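Local coordinates for flavin-nucleotide-binding protein (Mycobacterium smegmatis, PDB 4YBN), which binds FAD and heme on a split beta-barrel fold of the pyridoxamine 5'-phosphate oxidase-related flavoprotein superfamily, probably serving as an oxidoreductase, at the interface of chains A and B. Residues are numbered along the deposited sequence; one frame, centred on the assembly and turned at random. Chains: chain A/B, Flavin-nucleotide-binding protein.

Contact 1: the interface of chains A and B. Residues chain A 127, 131, 134, 138-139, 141; chain B 92-95, 98.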
loop_
_atom_site.group_PDB
_atom_site.type_symbol
_atom_site.label_atom_id
_atom_site.label_comp_id
_atom_site.label_asym_id
_atom_site.label_seq_id
_atom_site.Cartn_x
_atom_site.Cartn_y
_atom_site.Cartn_z
ATOM N N THR A 127 3.831 -14.563 13.197
ATOM C CA THR A 127 4.154 -13.579 14.248
ATOM C C THR A 127 5.604 -13.069 14.226
ATOM O O THR A 127 5.855 -11.873 14.337
ATOM C CB THR A 127 3.896 -14.226 15.602
ATOM O OG1 THR A 127 2.500 -14.425 15.706
ATOM C CG2 THR A 127 4.404 -13.382 16.740
ATOM N N ILE A 131 6.800 -9.193 14.145
ATOM C CA ILE A 131 7.587 -8.701 15.349
ATOM C C ILE A 131 8.654 -9.759 15.563
ATOM O O ILE A 131 8.368 -10.776 16.198
ATOM C CB ILE A 131 6.711 -8.564 16.600
ATOM C CG1 ILE A 131 5.471 -7.667 16.339
ATOM C CG2 ILE A 131 7.490 -7.986 17.779
ATOM C CD1 ILE A 131 4.195 -8.056 17.103
ATOM N N ARG A 134 9.429 -12.518 18.629
ATOM C CA ARG A 134 8.368 -12.282 19.571
ATOM C C ARG A 134 7.794 -13.555 20.081
ATOM O O ARG A 134 7.360 -13.602 21.221
ATOM C CB ARG A 134 7.249 -11.453 18.958
ATOM C CG ARG A 134 6.137 -11.027 19.885
ATOM C CD ARG A 134 6.659 -10.211 21.091
ATOM N NE ARG A 134 5.567 -9.657 21.889
ATOM C CZ ARG A 134 5.680 -9.247 23.130
ATOM N NH1 ARG A 134 6.847 -9.302 23.749
ATOM N NH2 ARG A 134 4.655 -8.777 23.783
ATOM N N LEU A 138 6.453 -14.884 24.158
ATOM C CA LEU A 138 5.077 -14.982 24.540
ATOM C C LEU A 138 4.724 -16.425 24.957
ATOM O O LEU A 138 5.311 -17.387 24.493
ATOM C CB LEU A 138 4.194 -14.636 23.334
ATOM C CG LEU A 138 4.360 -13.325 22.606
ATOM C CD1 LEU A 138 3.802 -13.396 21.209
ATOM C CD2 LEU A 138 3.606 -12.261 23.345
ATOM N N ARG A 139 3.711 -16.552 25.773
ATOM C CA ARG A 139 2.982 -17.816 25.916
ATOM C C ARG A 139 2.476 -18.386 24.577
ATOM O O ARG A 139 2.243 -17.650 23.602
ATOM C CB ARG A 139 1.774 -17.670 26.832
ATOM C CG ARG A 139 0.578 -16.908 26.313
ATOM C CD ARG A 139 -0.627 -17.088 27.215
ATOM N NE ARG A 139 -1.771 -16.224 26.858
ATOM C CZ ARG A 139 -2.549 -16.373 25.774
ATOM N NH1 ARG A 139 -2.330 -17.307 24.872
ATOM N NH2 ARG A 139 -3.505 -15.509 25.533
ATOM N N SER A 141 -0.211 -19.966 22.115
ATOM C CA SER A 141 -1.609 -19.658 21.893
ATOM C C SER A 141 -2.466 -20.774 22.476
ATOM O O SER A 141 -2.011 -21.923 22.561
ATOM C CB SER A 141 -1.832 -19.531 20.387
ATOM O OG SER A 141 -1.130 -18.373 19.884
ATOM N N ALA B 92 0.797 -6.879 21.662
ATOM C CA ALA B 92 -0.009 -7.301 22.804
ATOM C C ALA B 92 0.729 -8.345 23.564
ATOM O O ALA B 92 1.849 -8.740 23.196
ATOM C CB ALA B 92 -1.406 -7.806 22.362
ATOM N N ARG B 93 0.141 -8.739 24.694
ATOM C CA ARG B 93 0.766 -9.775 25.547
ATOM C C ARG B 93 0.652 -11.153 24.939
ATOM O O ARG B 93 1.436 -12.047 25.319
ATOM C CB ARG B 93 0.163 -9.756 26.973
ATOM C CG ARG B 93 0.585 -8.543 27.753
ATOM C CD ARG B 93 -0.142 -8.466 29.087
ATOM N NE ARG B 93 -0.017 -7.158 29.773
ATOM C CZ ARG B 93 -0.665 -6.028 29.420
ATOM N NH1 ARG B 93 -1.473 -5.977 28.358
ATOM N NH2 ARG B 93 -0.482 -4.912 30.136
ATOM N N SER B 94 -0.262 -11.317 23.969
ATOM C CA SER B 94 -0.472 -12.562 23.263
ATOM C C SER B 94 -0.363 -12.278 21.780
ATOM O O SER B 94 -0.662 -11.173 21.295
ATOM C CB SER B 94 -1.892 -13.120 23.508
ATOM O OG SER B 94 -2.914 -12.342 22.876
ATOM N N SER B 95 0.040 -13.269 21.037
ATOM C CA SER B 95 0.104 -13.093 19.581
ATOM C C SER B 95 -1.314 -12.963 19.020
ATOM O O SER B 95 -1.552 -12.129 18.125
ATOM C CB SER B 95 0.835 -14.236 18.972
ATOM O OG SER B 95 0.140 -15.439 19.225
ATOM N N SER B 98 -2.305 -9.326 19.018
ATOM C CA SER B 98 -1.427 -8.380 18.385
ATOM C C SER B 98 -1.999 -8.091 16.985
ATOM O O SER B 98 -2.739 -8.919 16.399
ATOM C CB SER B 98 -0.035 -8.918 18.285
ATOM O OG SER B 98 0.518 -9.122 19.596
HETATM O O HOH W 1 3.024 -9.365 20.578
HETATM O O HOH W 2 -2.043 -16.074 21.403
HETATM O O HOH W 3 2.591 -13.900 26.736
#

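Contact 2: the interface of chains A and B. Residues chain A 36, 38, 82, 84, 104, 106; chain B 36, 47, 49, 82.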
loop_
_atom_site.group_PDB
_atom_site.type_symbol
_atom_site.label_atom_id
_atom_site.label_comp_id
_atom_site.label_asym_id
_atom_site.label_seq_id
_atom_site.Cartn_x
_atom_site.Cartn_y
_atom_site.Cartn_z
ATOM N N THR A 36 -2.636 -6.132 -0.399
ATOM C CA THR A 36 -3.980 -5.874 -0.733
ATOM C C THR A 36 -4.406 -7.087 -1.523
ATOM O O THR A 36 -3.758 -7.425 -2.480
ATOM C CB THR A 36 -4.132 -4.580 -1.543
ATOM O OG1 THR A 36 -3.688 -3.502 -0.721
ATOM C CG2 THR A 36 -5.526 -4.372 -1.870
ATOM N N ALA A 38 -7.335 -9.045 -3.732
ATOM C CA ALA A 38 -8.471 -8.859 -4.622
ATOM C C ALA A 38 -9.075 -10.215 -4.960
ATOM O O ALA A 38 -8.337 -11.191 -5.214
ATOM C CB ALA A 38 -7.986 -8.202 -5.879
ATOM N N SER A 82 -1.559 -7.984 -4.042
ATOM C CA SER A 82 -0.659 -6.911 -4.411
ATOM C C SER A 82 0.105 -6.371 -3.215
ATOM O O SER A 82 -0.446 -6.127 -2.122
ATOM C CB SER A 82 -1.506 -5.778 -5.122
ATOM O OG SER A 82 -0.712 -4.647 -5.365
ATOM N N THR A 84 3.148 -3.479 -2.299
ATOM C CA THR A 84 3.743 -2.258 -2.865
ATOM C C THR A 84 4.527 -1.453 -1.817
ATOM O O THR A 84 4.090 -1.257 -0.675
ATOM C CB THR A 84 2.587 -1.393 -3.495
ATOM O OG1 THR A 84 2.036 -2.108 -4.616
ATOM C CG2 THR A 84 3.096 -0.093 -4.021
ATOM N N SER A 104 6.705 -3.119 -6.720
ATOM C CA SER A 104 5.408 -3.674 -6.552
ATOM C C SER A 104 5.409 -5.140 -7.017
ATOM O O SER A 104 6.049 -5.449 -8.024
ATOM C CB SER A 104 4.355 -2.905 -7.408
ATOM O OG SER A 104 3.067 -3.450 -7.016
ATOM N N THR A 106 2.804 -8.565 -7.763
ATOM C CA THR A 106 1.464 -9.081 -7.867
ATOM C C THR A 106 1.558 -10.623 -7.981
ATOM O O THR A 106 2.382 -11.110 -8.750
ATOM C CB THR A 106 0.742 -8.560 -9.100
ATOM O OG1 THR A 106 0.963 -7.138 -9.220
ATOM C CG2 THR A 106 -0.729 -8.791 -8.883
ATOM N N THR B 36 -4.725 0.878 -4.724
ATOM C CA THR B 36 -4.687 -0.387 -5.399
ATOM C C THR B 36 -6.032 -0.603 -5.999
ATOM O O THR B 36 -7.009 -0.538 -5.291
ATOM C CB THR B 36 -4.318 -1.546 -4.416
ATOM O OG1 THR B 36 -3.041 -1.282 -3.806
ATOM C CG2 THR B 36 -4.205 -2.880 -5.153
ATOM N N ALA B 47 -5.283 -6.945 -9.810
ATOM C CA ALA B 47 -5.014 -5.855 -8.854
ATOM C C ALA B 47 -3.768 -5.115 -9.283
ATOM O O ALA B 47 -2.751 -5.739 -9.509
ATOM C CB ALA B 47 -4.845 -6.430 -7.467
ATOM N N PRO B 49 -1.329 -1.364 -8.491
ATOM C CA PRO B 49 -1.114 -0.159 -7.785
ATOM C C PRO B 49 -1.145 1.000 -8.784
ATOM O O PRO B 49 -0.694 0.872 -9.924
ATOM C CB PRO B 49 0.321 -0.301 -7.236
ATOM C CG PRO B 49 0.988 -1.112 -8.248
ATOM C CD PRO B 49 -0.074 -2.065 -8.790
ATOM N N SER B 82 -8.736 0.433 -3.253
ATOM C CA SER B 82 -8.314 0.349 -1.871
ATOM C C SER B 82 -7.217 1.308 -1.579
ATOM O O SER B 82 -6.273 1.374 -2.335
ATOM C CB SER B 82 -7.805 -1.118 -1.566
ATOM O OG SER B 82 -7.597 -1.226 -0.175
HETATM O O HOH W 4 -0.599 -2.589 -3.846
HETATM O O HOH W 5 -5.033 -1.260 0.251
HETATM O O HOH W 6 -0.452 -5.708 -10.844
#

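Contact 1: the interface of chains A and B
The guanidinium of A:Arg134 meets chain B at its rim: the carbonyl group of B:Ala92 and water 1 both lie at the edge, in the guanidinium plane, while A:Leu138 of its own chain covers one face, with CD2 3.3 Å above the plane and offset toward the rim. In this split beta-barrel flavoprotein of the pyridoxamine 5'-phosphate oxidase type, the patch joins the short helix 134-137 and the loop after it to the chain B loop between strands 78-91 and 99-108.

A:Arg134 NH2 donates to the carbonyl oxygen B:Ala92 O at 2.9 Å, with 157° at the hydrogen. The acceptor stays close to the guanidinium plane, but the donor is tilted 32° from the carbonyl plane. NE of the same group bonds to water 1, which also touches B:Ala92 O and the hydroxyl B:Ser98 OG, and this second link should restrain rotation of the guanidinium. The chain reaches there with CG anti to the backbone N (chi1 -174°) and a bend at chi2. Within chain B, B:Ser98 OG donates to B:Ser94 O and accepts from B:Ala92 N at 3.1 Å, tying the loop to itself.

A:Leu138 fits against this loop by both methyls: CD1 packs on B:Ser95 CB at 3.8 Å, and CD2 lies 4.1 Å from B:Ser94 CA. The guanidinium of A:Arg139 has A:Ser141 CA at its edge, in plane, and brings NH2 to 3.5 Å from B:Ser94 CB, a van der Waals approach. The hydroxyls A:Ser141 OG and B:Ser95 OG come to 3.3 Å of each other and are both bonded to water 2, and water 3 connects the backbone A:Arg139 N to B:Arg93 O. A:Thr127, on helix 116-130, adds its hydroxyl OG1 against B:Ser95 CB.

Contact 2: the interface of chains A and B
A:Thr36 and B:Thr36 point at each other tip to tip, their CG2 methyls 3.8 Å apart, in the strand-to-strand core between two split beta-barrels of the pyridoxamine 5'-phosphate oxidase type. In each threonine OG1 lies beside the backbone N, anti to the carbonyl carbon (chi1 -63° in chain A, -58° in chain B), which puts CG2 anti to the backbone N and directs the methyl across the contact. A:Thr36 CG2 also rests on B:Ser82 CB, and B:Thr36 CG2 on A:Ser82 CB, a reciprocal packing expected of equivalent residues facing each other near the two-fold. Alongside, the methyls of A:Ala38 and B:Ala47 meet at 3.9 Å.

B:Pro49 meets chain A through its ring carbons CB and CG. Its CG lies 3.4 Å from the hydroxyl A:Ser104 OG and its CB 3.6 Å from A:Thr84 OG1, the ring and the A:Thr84 side chain crossing obliquely. These are van der Waals contacts between ring carbons and hydroxyl oxygens, and no nitrogen or oxygen of one side is within bonding distance of the other.

Polar groups are instead joined through water. Water 4 bonds to A:Ser82 OG, A:Thr84 OG1 and B:Thr36 OG1, so hydroxyls from both chains converge on one molecule. Water 5 joins A:Thr36 OG1 to B:Ser82 OG, and water 6 joins A:Thr106 OG1 to the carbonyl oxygen B:Ala47 O. The methyl A:Thr106 CG2 approaches that same oxygen at 3.7 Å.

Farther out, A:Thr84 OG1 and A:Ser104 OG share a hydrogen bond of 2.9 Å, donor undecided, which links strand 78-91 to strand 99-108 and holds both hydroxyls against the proline. A:Ser104 OG is anti to its backbone N (chi1 -173°), the rotation that presents it to B:Pro49. A:Ser104, A:Thr106 and B:Pro49 are FAD-binding residues, so this packing borders flavin sites built from both chains.

The centres of the C-alpha atoms of contact 1 and contact 2 are about 28 Å apart, and the two patches have no residue in common. Strand 78-91 contributes to contact 2 alongside strands 34-41, 44-51 and 99-108, and the chain B loop of contact 1 follows the end of this strand and leads into 99-108, so the same hairpin spans from the middle of the interface toward its periphery. Contact 2 lies near the two-fold and contact 1 recurs on the opposite flank with the chains exchanged. Together they support an extensive two-fold dimer in the deposited assembly, consistent with cofactor pockets assembled from both subunits.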